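Local atomic coordinates of Pre-mRNA-splicing factor SAD1 (Saccharomyces cerevisiae, PDB entry 4MSX), a protein that promotes assembly of newly synthesized U4 snRNA into the U4/U6 snRNP and is required for pre-mRNA splicing, though it is a catalytically inactive deubiquitinase. Residues T126-Y131 with A154-Y159; H196-L201 with L271-K276. All coordinates share one frame; numbering follows the deposited sequence. Where two conformers were deposited one is given.

Interaction 1. Residues T126-Y131 with A154-Y159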
loop_
_atom_site.group_PDB
_atom_site.type_symbol
_atom_site.label_atom_id
_atom_site.label_comp_id
_atom_site.label_asym_id
_atom_site.label_seq_id
_atom_site.Cartn_x
_atom_site.Cartn_y
_atom_site.Cartn_z
ATOM N N THR A 126 9.718 18.532 10.516
ATOM C CA THR A 126 10.015 18.878 9.141
ATOM C C THR A 126 11.502 18.716 8.841
ATOM O O THR A 126 11.863 18.129 7.819
ATOM C CB THR A 126 9.552 20.292 8.808
ATOM O OG1 THR A 126 8.123 20.324 8.778
ATOM C CG2 THR A 126 10.091 20.714 7.464
ATOM N N SER A 127 12.371 19.166 9.744
ATOM C CA SER A 127 13.808 19.085 9.506
ATOM C C SER A 127 14.415 17.879 10.195
ATOM O O SER A 127 15.579 17.530 9.976
ATOM C CB SER A 127 14.483 20.349 10.049
ATOM O OG SER A 127 14.387 20.377 11.466
ATOM N N LEU A 128 13.636 17.235 11.056
ATOM C CA LEU A 128 14.144 16.098 11.840
ATOM C C LEU A 128 15.380 16.398 12.737
ATOM O O LEU A 128 16.135 15.489 13.115
ATOM C CB LEU A 128 14.419 14.905 10.908
ATOM C CG LEU A 128 13.225 14.408 10.095
ATOM C CD1 LEU A 128 13.642 13.104 9.381
ATOM C CD2 LEU A 128 12.010 14.169 10.984
ATOM N N LYS A 129 15.571 17.652 13.121
ATOM C CA LYS A 129 16.570 17.980 14.151
ATOM C C LYS A 129 15.919 18.010 15.550
ATOM O O LYS A 129 14.750 18.357 15.676
ATOM C CB LYS A 129 17.169 19.346 13.841
ATOM C CG LYS A 129 18.111 19.345 12.646
ATOM C CD LYS A 129 18.255 20.754 12.092
ATOM C CE LYS A 129 19.239 20.812 10.935
ATOM N NZ LYS A 129 19.097 22.134 10.257
ATOM N N PHE A 130 16.672 17.602 16.565
ATOM C CA PHE A 130 16.195 17.514 17.928
ATOM C C PHE A 130 16.581 18.769 18.716
ATOM O O PHE A 130 17.705 19.308 18.549
ATOM C CB PHE A 130 16.865 16.354 18.621
ATOM C CG PHE A 130 16.465 15.003 18.081
ATOM C CD1 PHE A 130 17.158 14.425 17.014
ATOM C CD2 PHE A 130 15.361 14.322 18.629
ATOM C CE1 PHE A 130 16.783 13.164 16.538
ATOM C CE2 PHE A 130 14.989 13.047 18.137
ATOM C CZ PHE A 130 15.707 12.488 17.103
ATOM N N TYR A 131 15.693 19.188 19.609
ATOM C CA TYR A 131 15.909 20.431 20.368
ATOM C C TYR A 131 15.570 20.220 21.810
ATOM O O TYR A 131 14.641 19.462 22.158
ATOM C CB TYR A 131 15.045 21.555 19.820
ATOM C CG TYR A 131 15.469 22.000 18.470
ATOM C CD1 TYR A 131 16.408 23.023 18.305
ATOM C CD2 TYR A 131 14.999 21.350 17.328
ATOM C CE1 TYR A 131 16.835 23.412 17.036
ATOM C CE2 TYR A 131 15.407 21.741 16.069
ATOM C CZ TYR A 131 16.333 22.756 15.923
ATOM O OH TYR A 131 16.739 23.117 14.661
ATOM N N ALA A 154 12.070 6.172 13.267
ATOM C CA ALA A 154 10.620 5.994 13.349
ATOM C C ALA A 154 9.885 7.061 12.539
ATOM O O ALA A 154 8.797 6.794 11.975
ATOM C CB ALA A 154 10.132 6.034 14.844
ATOM N N ALA A 155 10.451 8.272 12.495
ATOM C CA ALA A 155 9.866 9.369 11.718
ATOM C C ALA A 155 10.182 9.280 10.210
ATOM O O ALA A 155 9.387 9.742 9.373
ATOM C CB ALA A 155 10.360 10.751 12.264
ATOM N N TYR A 156 11.334 8.695 9.867
ATOM C CA TYR A 156 11.779 8.680 8.492
ATOM C C TYR A 156 12.779 7.517 8.281
ATOM O O TYR A 156 13.950 7.704 8.391
ATOM C CB TYR A 156 12.409 10.036 8.161
ATOM C CG TYR A 156 12.777 10.176 6.719
ATOM C CD1 TYR A 156 11.823 10.583 5.795
ATOM C CD2 TYR A 156 14.063 9.891 6.256
ATOM C CE1 TYR A 156 12.107 10.714 4.455
ATOM C CE2 TYR A 156 14.365 10.011 4.872
ATOM C CZ TYR A 156 13.355 10.403 3.982
ATOM O OH TYR A 156 13.570 10.575 2.631
ATOM N N PRO A 157 12.285 6.287 8.078
ATOM C CA PRO A 157 13.147 5.112 7.939
ATOM C C PRO A 157 14.137 5.313 6.799
ATOM O O PRO A 157 13.783 5.931 5.796
ATOM C CB PRO A 157 12.162 3.969 7.620
ATOM C CG PRO A 157 10.867 4.429 8.296
ATOM C CD PRO A 157 10.861 5.931 8.040
ATOM N N THR A 158 15.365 4.831 6.997
ATOM C CA THR A 158 16.432 4.979 6.010
ATOM C C THR A 158 17.007 3.599 5.720
ATOM O O THR A 158 16.949 2.692 6.559
ATOM C CB THR A 158 17.582 5.902 6.513
ATOM O OG1 THR A 158 17.939 5.520 7.846
ATOM C CG2 THR A 158 17.152 7.380 6.493
ATOM N N TYR A 159 17.518 3.401 4.506
ATOM C CA TYR A 159 17.920 2.063 4.102
ATOM C C TYR A 159 19.163 2.210 3.205
ATOM O O TYR A 159 19.313 3.237 2.562
ATOM C CB TYR A 159 16.813 1.399 3.228
ATOM C CG TYR A 159 15.485 1.256 3.980
ATOM C CD1 TYR A 159 15.253 0.147 4.783
ATOM C CD2 TYR A 159 14.505 2.253 3.914
ATOM C CE1 TYR A 159 14.077 0.009 5.500
ATOM C CE2 TYR A 159 13.281 2.100 4.612
ATOM C CZ TYR A 159 13.098 0.980 5.410
ATOM O OH TYR A 159 11.965 0.758 6.135
#
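Within the region predicted to form a degenerate UBP-type zinc finger, the turn between strands 121-124 and 130-132 brings Leu128 against Ala155 and Tyr156, at the C-terminal end of helix 146-155. The two methyls of Leu128 divide the work. CD2 lies 4.0 Å from CB of Ala155, and CD1 packs more closely, 3.5 Å from CB of Tyr156 and 4.1 Å from CG at the root of its ring. A short methyl at Ala155 leaves room for a branched partner, and leucine's fork lets one side chain meet two successive residues.

With CG of Leu128 anti to the carbonyl carbon (chi1 -58°), the fork extends toward the helix end. The backbone of Leu128 is in the left-handed helical region, as can occur in tight turns. This turn is braced by OD1 of Asn124, which accepts hydrogen bonds from N of Thr126, giving an Asx turn, and from N of Ser127; a weak bond runs from Lys129 N to Ser127 OG (3.4 Å).

Tyr156 is the first residue to leave helical geometry. The Leu128 and Tyr156 side chains cross at about a right angle; the ring runs on to Ile229 of helix 222-234, and its OH is hydrogen-bonded to ND1 of His216, which precedes that helix. Tyrosine suits this place because its apolar CB packs on Leu128, while the hydroxyl at the far end pairs with His216.

Across the segments there is no hydrogen bond, and only 105 Å² is buried, which implies weak dispersion and hydrophobic contact with little directional demand.

Interaction 2. Residues H196-L201 with L271-K276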
loop_
_atom_site.group_PDB
_atom_site.type_symbol
_atom_site.label_atom_id
_atom_site.label_comp_id
_atom_site.label_asym_id
_atom_site.label_seq_id
_atom_site.Cartn_x
_atom_site.Cartn_y
_atom_site.Cartn_z
ATOM N N HIS A 196 -5.307 0.477 2.047
ATOM C CA HIS A 196 -4.259 -0.404 2.608
ATOM C C HIS A 196 -3.850 -1.451 1.553
ATOM O O HIS A 196 -2.666 -1.694 1.356
ATOM C CB HIS A 196 -4.776 -1.127 3.848
ATOM C CG HIS A 196 -5.251 -0.190 4.901
ATOM N ND1 HIS A 196 -6.176 -0.547 5.855
ATOM C CD2 HIS A 196 -4.910 1.099 5.142
ATOM C CE1 HIS A 196 -6.384 0.497 6.656
ATOM N NE2 HIS A 196 -5.620 1.501 6.250
ATOM N N SER A 197 -4.823 -2.037 0.848
ATOM C CA SER A 197 -4.467 -3.105 -0.072
ATOM C C SER A 197 -3.627 -2.553 -1.207
ATOM O O SER A 197 -2.655 -3.188 -1.603
ATOM C CB SER A 197 -5.701 -3.857 -0.647
ATOM O OG SER A 197 -6.485 -3.020 -1.445
ATOM N N VAL A 198 -3.984 -1.384 -1.723
ATOM C CA VAL A 198 -3.225 -0.824 -2.833
ATOM C C VAL A 198 -1.776 -0.435 -2.384
ATOM O O VAL A 198 -0.776 -0.681 -3.107
ATOM C CB VAL A 198 -3.955 0.418 -3.410
ATOM C CG1 VAL A 198 -3.079 1.184 -4.406
ATOM C CG2 VAL A 198 -5.302 -0.037 -4.133
ATOM N N LEU A 199 -1.656 0.182 -1.205
ATOM C CA LEU A 199 -0.306 0.523 -0.742
ATOM C C LEU A 199 0.562 -0.722 -0.541
ATOM O O LEU A 199 1.784 -0.690 -0.809
ATOM C CB LEU A 199 -0.369 1.311 0.579
ATOM C CG LEU A 199 -0.977 2.724 0.374
ATOM C CD1 LEU A 199 -1.217 3.348 1.760
ATOM C CD2 LEU A 199 -0.054 3.631 -0.493
ATOM N N LEU A 200 -0.021 -1.792 -0.017
ATOM C CA LEU A 200 0.725 -3.043 0.108
ATOM C C LEU A 200 1.141 -3.593 -1.290
ATOM O O LEU A 200 2.296 -4.029 -1.498
ATOM C CB LEU A 200 -0.133 -4.105 0.840
ATOM C CG LEU A 200 -0.252 -3.858 2.363
ATOM C CD1 LEU A 200 -1.363 -4.738 2.972
ATOM C CD2 LEU A 200 1.118 -4.081 3.106
ATOM N N LEU A 201 0.214 -3.552 -2.250
ATOM C CA LEU A 201 0.524 -4.090 -3.594
ATOM C C LEU A 201 1.696 -3.352 -4.174
ATOM O O LEU A 201 2.689 -3.955 -4.639
ATOM C CB LEU A 201 -0.637 -3.909 -4.598
ATOM C CG LEU A 201 -1.882 -4.734 -4.357
ATOM C CD1 LEU A 201 -2.838 -4.709 -5.582
ATOM C CD2 LEU A 201 -1.508 -6.132 -4.022
ATOM N N LEU A 271 -5.638 2.468 -9.854
ATOM C CA LEU A 271 -5.513 3.163 -11.141
ATOM C C LEU A 271 -5.290 4.654 -10.851
ATOM O O LEU A 271 -4.486 5.324 -11.503
ATOM C CB LEU A 271 -6.812 3.066 -11.969
ATOM C CG LEU A 271 -7.061 1.616 -12.509
ATOM C CD1 LEU A 271 -8.366 1.481 -13.266
ATOM C CD2 LEU A 271 -5.918 1.185 -13.435
ATOM N N TRP A 272 -6.071 5.205 -9.927
ATOM C CA TRP A 272 -5.868 6.627 -9.579
ATOM C C TRP A 272 -4.399 6.862 -9.103
ATOM O O TRP A 272 -3.741 7.867 -9.465
ATOM C CB TRP A 272 -6.845 7.043 -8.439
ATOM C CG TRP A 272 -6.834 8.519 -8.149
ATOM C CD1 TRP A 272 -7.696 9.487 -8.665
ATOM C CD2 TRP A 272 -5.972 9.202 -7.218
ATOM N NE1 TRP A 272 -7.380 10.739 -8.111
ATOM C CE2 TRP A 272 -6.340 10.582 -7.229
ATOM C CE3 TRP A 272 -4.920 8.783 -6.385
ATOM C CZ2 TRP A 272 -5.663 11.540 -6.474
ATOM C CZ3 TRP A 272 -4.248 9.772 -5.598
ATOM C CH2 TRP A 272 -4.650 11.114 -5.661
ATOM N N LEU A 273 -3.943 5.996 -8.218
ATOM C CA LEU A 273 -2.635 6.182 -7.574
ATOM C C LEU A 273 -1.511 5.998 -8.636
ATOM O O LEU A 273 -0.551 6.784 -8.689
ATOM C CB LEU A 273 -2.437 5.164 -6.447
ATOM C CG LEU A 273 -1.278 5.532 -5.531
ATOM C CD1 LEU A 273 -1.601 6.817 -4.693
ATOM C CD2 LEU A 273 -0.926 4.356 -4.627
ATOM N N PHE A 274 -1.621 4.979 -9.498
ATOM C CA PHE A 274 -0.609 4.855 -10.592
ATOM C C PHE A 274 -0.588 6.086 -11.495
ATOM O O PHE A 274 0.490 6.579 -11.877
ATOM C CB PHE A 274 -0.891 3.668 -11.505
ATOM C CG PHE A 274 -0.344 2.370 -10.991
ATOM C CD1 PHE A 274 -0.047 2.200 -9.656
ATOM C CD2 PHE A 274 -0.103 1.321 -11.855
ATOM C CE1 PHE A 274 0.480 0.985 -9.181
ATOM C CE2 PHE A 274 0.414 0.109 -11.393
ATOM C CZ PHE A 274 0.699 -0.054 -10.064
ATOM N N ASN A 275 -1.769 6.612 -11.841
ATOM C CA ASN A 275 -1.786 7.788 -12.689
ATOM C C ASN A 275 -1.223 9.011 -11.962
ATOM O O ASN A 275 -0.574 9.873 -12.575
ATOM C CB ASN A 275 -3.182 8.061 -13.285
ATOM C CG ASN A 275 -3.611 6.955 -14.314
ATOM O OD1 ASN A 275 -2.778 6.394 -15.057
ATOM N ND2 ASN A 275 -4.901 6.628 -14.327
ATOM N N LYS A 276 -1.462 9.107 -10.661
ATOM C CA LYS A 276 -1.009 10.292 -9.935
ATOM C C LYS A 276 0.542 10.222 -9.781
ATOM O O LYS A 276 1.251 11.242 -9.790
ATOM C CB LYS A 276 -1.687 10.377 -8.580
ATOM C CG LYS A 276 -1.256 11.572 -7.715
ATOM C CD LYS A 276 -1.833 12.835 -8.335
ATOM C CE LYS A 276 -1.349 14.037 -7.601
ATOM N NZ LYS A 276 -2.079 15.260 -7.988
#
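The flat groups lie away from the touching atoms of Val198 and Leu273. On helix 266-280 the indole of Trp272 carries CB of Lys276 over one face, 4.0 Å above the plane and set off from the ring centre, while Phe274 meets Trp321 in a T-shaped, edge-to-face pair. On helix 189-203 the imidazole of His196 is stacked with the ring of Phe186.

The contact itself is aliphatic. CG1 of Val198 lies 3.8 Å from CD2 of Leu273, and the same CD2 is 4.3 Å from CD2 of Leu199, so one leucine methyl meets two consecutive residues of the other helix. Leu273 has CG anti to its backbone N (chi1 -165°), which carries the fork out toward the facing helix. Val198 likewise places CG1 opposite its N (chi1 170°), and the two side chains run antiparallel, side by side. Leu199 starts out pointing away from helix 266-280, yet its CD2 swings back for a looser touch.

Valine suits the closest backbone approach, Val198 CA to Leu273 CA at 8.5 Å, because its branches are short; the longer leucine spans the rest. Val198 also packs on Phe269 and Leu270, one turn before Leu273 on helix 266-280. Leu199 reaches Leu227 and Leu273 reaches Phe223, both on helix 222-234, which thus joins the other two helices in an apolar core. Ser197 and Leu200, meanwhile, touch Thr442 of strand 438-446.

Helix-to-helix packing with one helix also resting on a β-sheet is consistent with the ubiquitin-specific protease fold, in which a helical thumb adjoins a sheet-built palm.

How the interactions relate
Interactions 1 and 2 follow one another along the chain, their centres about 25 Å apart and their nearest atoms about 12 Å apart. Both are purely apolar, each with one leucine meeting two consecutive residues, and they bury similar areas, yet their settings differ. Interaction 1 lies near the surface, joining a turn to a helix end within the predicted zinc-finger region; interaction 2 is buried near the chain centre, between the middles of two helices in the protease-like domain. Helix 222-234 has a hand in both: Tyr156 rests on it from one contact, Leu199 and Leu273 from the other. Interaction 1 uses only the apolar root of a tyrosine; interaction 2 is wholly aliphatic.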